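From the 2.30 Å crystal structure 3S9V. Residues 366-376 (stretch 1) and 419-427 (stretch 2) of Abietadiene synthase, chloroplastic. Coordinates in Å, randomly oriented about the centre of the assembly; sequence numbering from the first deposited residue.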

# COMPACT_ATOMS: atom_id res chain seq x y z
N MET A 366 -10.05 -3.69 5.82
CA MET A 366 -9.87 -4.96 5.11
C MET A 366 -8.93 -4.71 3.95
O MET A 366 -8.17 -5.60 3.56
N LEU A 367 -8.97 -3.50 3.39
CA LEU A 367 -8.09 -3.18 2.28
C LEU A 367 -6.62 -3.19 2.69
O LEU A 367 -5.79 -3.79 2.01
N ASN A 368 -6.29 -2.54 3.80
CA ASN A 368 -4.90 -2.53 4.24
C ASN A 368 -4.44 -3.93 4.64
O ASN A 368 -3.27 -4.29 4.49
N VAL A 369 -5.38 -4.74 5.13
CA VAL A 369 -5.08 -6.11 5.51
C VAL A 369 -4.81 -6.90 4.23
O VAL A 369 -3.92 -7.75 4.20
N ASN A 370 -5.56 -6.61 3.17
CA ASN A 370 -5.38 -7.31 1.90
C ASN A 370 -4.02 -7.02 1.28
O ASN A 370 -3.33 -7.92 0.79
N ARG A 371 -3.62 -5.75 1.29
CA ARG A 371 -2.32 -5.36 0.76
C ARG A 371 -1.23 -6.11 1.52
O ARG A 371 -0.28 -6.63 0.93
N CYS A 372 -1.38 -6.18 2.83
CA CYS A 372 -0.43 -6.87 3.69
C CYS A 372 -0.34 -8.38 3.42
O CYS A 372 0.75 -8.94 3.36
N SER A 373 -1.49 -9.02 3.24
CA SER A 373 -1.51 -10.48 3.02
C SER A 373 -0.75 -10.98 1.80
O SER A 373 -0.41 -12.17 1.74
N HIS A 374 -0.49 -10.11 0.84
CA HIS A 374 0.23 -10.53 -0.36
C HIS A 374 1.74 -10.59 -0.17
O HIS A 374 2.42 -11.30 -0.90
N VAL A 375 2.26 -9.86 0.82
CA VAL A 375 3.70 -9.86 1.05
C VAL A 375 4.02 -10.93 2.08
O VAL A 375 4.50 -10.64 3.18
N SER A 376 3.76 -12.17 1.70
CA SER A 376 3.96 -13.31 2.57
C SER A 376 5.15 -14.18 2.20
O SER A 376 5.64 -14.15 1.06
N TYR A 419 -8.11 -1.22 -7.72
CA TYR A 419 -6.70 -1.36 -8.10
C TYR A 419 -6.04 -2.50 -7.33
O TYR A 419 -5.41 -3.38 -7.92
N ALA A 420 -6.20 -2.48 -6.01
CA ALA A 420 -5.61 -3.50 -5.15
C ALA A 420 -6.05 -4.91 -5.51
O ALA A 420 -5.26 -5.85 -5.40
N LEU A 421 -7.30 -5.08 -5.93
CA LEU A 421 -7.79 -6.40 -6.28
C LEU A 421 -7.34 -6.88 -7.65
O LEU A 421 -7.03 -8.06 -7.83
N LYS A 422 -7.28 -5.97 -8.62
CA LYS A 422 -6.86 -6.35 -9.96
C LYS A 422 -5.34 -6.35 -10.11
O LYS A 422 -4.79 -7.18 -10.83
N TYR A 423 -4.66 -5.43 -9.43
CA TYR A 423 -3.21 -5.35 -9.49
C TYR A 423 -2.54 -5.53 -8.13
O TYR A 423 -1.97 -4.58 -7.57
N PRO A 424 -2.60 -6.76 -7.58
CA PRO A 424 -2.00 -7.09 -6.28
C PRO A 424 -0.48 -6.93 -6.32
O PRO A 424 0.09 -6.66 -7.37
N TRP A 425 0.14 -7.13 -5.17
CA TRP A 425 1.58 -7.06 -4.97
C TRP A 425 2.42 -7.52 -6.17
O TRP A 425 3.15 -6.74 -6.79
N HIS A 426 2.31 -8.79 -6.51
CA HIS A 426 3.10 -9.35 -7.60
C HIS A 426 2.79 -8.86 -9.01
O HIS A 426 3.43 -9.30 -9.96
N LYS A 427 1.82 -7.95 -9.14
CA LYS A 427 1.44 -7.42 -10.45
C LYS A 427 1.43 -5.90 -10.46
O LYS A 427 1.07 -5.29 -11.46

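The contact is small, 372 Å² summed over both sides, and it is built by the last turns of one helix meeting the end of another helix and the loop beyond it. No direct hydrogen bond crosses between the stretches, so shape, two CH-pi contacts and one water do the work.

On stretch 1 the contributing positions are Leu367, Asn370, His374 and Val375, spaced three, four and one apart, as expected of one helix face running on into a turn. Leu367 sets its CA-to-CB bond sideways, but chi1 t with chi2 p swings the branched end nearer, and its CD1 rests 3.6 Å from CB of Ala420. Ala420 points its CB toward stretch 1 and meets Leu367 with no rotamer to choose.

Asn370 points toward stretch 2 with chi1 t and chi2 at -84°. Its OD1 is 4.3 Å from the Ala420 O, and two acceptors cannot pair directly. A water settles the matter by donating to both, 2.7 Å to OD1 of Asn370 and 2.8 Å to O of Ala420. That carbonyl lies near the end of its helix, where Tyr423 is the first residue to leave helical phi/psi. The Asn370 ND2, bonded elsewhere in the structure, also lies 4.2 Å from CD2 of Leu421, whose CA-to-CB bond points away while its m,t rotamer brings the end back. The backbone O of Asn370 accepts from OG of Ser373 at 2.8 Å, a bond the p rotamer of that serine allows by folding it back on its own helix.

His374 has the largest covered area, 81 Å². It points toward stretch 2, and chi1 m with chi2 at -80° lays its ring under Pro424, whose CB sits 3.8 Å from the ring centroid of His374 and only 17° off the normal. The same histidine packs at its base, CB to CB of Trp425 at 3.4 Å, where the two backbones also come near: CA of His374 to CA of Trp425 is 5.9 Å.

Trp425 returns the arrangement. With chi1 t and chi2 at -124°, its indole offers a face to Val375, whose t rotamer places CG2 3.9 Å from the centroid of the five-membered ring of Trp425, 13° off the normal. NE1 of Trp425 is bonded elsewhere in the structure, so the ring can pack without leaving that donor unsatisfied.

The rule is reciprocal: each stretch supplies one aromatic face and one aliphatic carbon to cover the other's.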

# COMPACT_ATOMS: atom_id res chain seq x y z
CB MET A 366 -11.21 -5.53 4.60
CG MET A 366 -12.12 -6.15 5.68
SD MET A 366 -11.39 -7.49 6.68
CE MET A 366 -10.65 -6.55 7.99
CB LEU A 367 -8.43 -1.81 1.68
CG LEU A 367 -7.41 -1.34 0.64
CD1 LEU A 367 -7.27 -2.39 -0.45
CD2 LEU A 367 -7.82 -0.01 0.04
CB ASN A 368 -4.69 -1.54 5.39
CG ASN A 368 -4.83 -0.10 4.93
OD1 ASN A 368 -4.29 0.28 3.88
ND2 ASN A 368 -5.54 0.72 5.70
CB VAL A 369 -6.27 -6.76 6.28
CG1 VAL A 369 -6.04 -8.26 6.43
CG2 VAL A 369 -6.42 -6.13 7.66
CB ASN A 370 -6.50 -6.94 0.91
CG ASN A 370 -6.30 -7.58 -0.46
OD1 ASN A 370 -5.58 -7.06 -1.31
ND2 ASN A 370 -6.93 -8.73 -0.68
CB ARG A 371 -2.11 -3.85 0.90
CG ARG A 371 -3.05 -3.00 0.05
CD ARG A 371 -3.00 -1.54 0.46
NE ARG A 371 -1.72 -0.94 0.14
CZ ARG A 371 -1.20 0.11 0.76
NH1 ARG A 371 -1.85 0.69 1.76
NH2 ARG A 371 -0.01 0.57 0.39
CB CYS A 372 -0.79 -6.61 5.17
SG CYS A 372 0.16 -7.58 6.38
CB SER A 373 -2.96 -10.98 2.93
OG SER A 373 -3.57 -10.55 1.72
CB HIS A 374 -0.10 -9.59 -1.53
CG HIS A 374 -1.45 -9.82 -2.13
ND1 HIS A 374 -1.71 -10.84 -3.02
CD2 HIS A 374 -2.64 -9.20 -1.91
CE1 HIS A 374 -2.99 -10.84 -3.33
NE2 HIS A 374 -3.58 -9.85 -2.67
CB VAL A 375 4.18 -8.47 1.53
CG1 VAL A 375 5.69 -8.40 1.50
CG2 VAL A 375 3.59 -7.38 0.64
CB SER A 376 2.71 -14.17 2.55
OG SER A 376 2.47 -14.62 1.22
CB TYR A 419 -5.93 -0.07 -7.83
CG TYR A 419 -4.48 -0.19 -8.25
CD1 TYR A 419 -4.12 -0.09 -9.60
CD2 TYR A 419 -3.48 -0.50 -7.33
CE1 TYR A 419 -2.81 -0.30 -10.02
CE2 TYR A 419 -2.16 -0.72 -7.73
CZ TYR A 419 -1.83 -0.62 -9.08
OH TYR A 419 -0.54 -0.86 -9.48
CB ALA A 420 -5.95 -3.22 -3.69
CB LEU A 421 -9.32 -6.46 -6.19
CG LEU A 421 -9.85 -6.50 -4.75
CD1 LEU A 421 -11.37 -6.53 -4.75
CD2 LEU A 421 -9.30 -7.74 -4.05
CB LYS A 422 -7.49 -5.41 -10.99
CG LYS A 422 -7.35 -5.89 -12.43
CD LYS A 422 -8.06 -4.95 -13.38
CE LYS A 422 -7.96 -5.43 -14.82
NZ LYS A 422 -8.65 -4.49 -15.75
CB TYR A 423 -2.79 -4.01 -10.10
CG TYR A 423 -3.32 -3.81 -11.51
CD1 TYR A 423 -2.89 -4.62 -12.56
CD2 TYR A 423 -4.30 -2.85 -11.77
CE1 TYR A 423 -3.41 -4.47 -13.85
CE2 TYR A 423 -4.83 -2.69 -13.05
CZ TYR A 423 -4.38 -3.51 -14.08
OH TYR A 423 -4.92 -3.37 -15.35
CB PRO A 424 -2.38 -8.56 -6.07
CG PRO A 424 -3.59 -8.74 -6.90
CD PRO A 424 -3.29 -7.93 -8.13
CB TRP A 425 1.92 -7.89 -3.73
CG TRP A 425 3.37 -8.04 -3.39
CD1 TRP A 425 4.05 -9.21 -3.23
CD2 TRP A 425 4.30 -6.99 -3.09
NE1 TRP A 425 5.35 -8.96 -2.85
CE2 TRP A 425 5.53 -7.61 -2.75
CE3 TRP A 425 4.21 -5.59 -3.06
CZ2 TRP A 425 6.66 -6.88 -2.40
CZ3 TRP A 425 5.34 -4.86 -2.71
CH2 TRP A 425 6.55 -5.51 -2.38
CB HIS A 426 3.00 -10.88 -7.56
CG HIS A 426 3.59 -11.48 -6.33
ND1 HIS A 426 3.02 -12.54 -5.66
CD2 HIS A 426 4.72 -11.17 -5.64
CE1 HIS A 426 3.76 -12.85 -4.61
NE2 HIS A 426 4.80 -12.04 -4.58
CB LYS A 427 0.04 -7.90 -10.85
CG LYS A 427 -0.13 -9.39 -10.94
CD LYS A 427 -1.54 -9.70 -11.41
CE LYS A 427 -1.83 -11.19 -11.37
NZ LYS A 427 -3.21 -11.48 -11.85
O HOH W 1 -3.85 -5.82 -2.99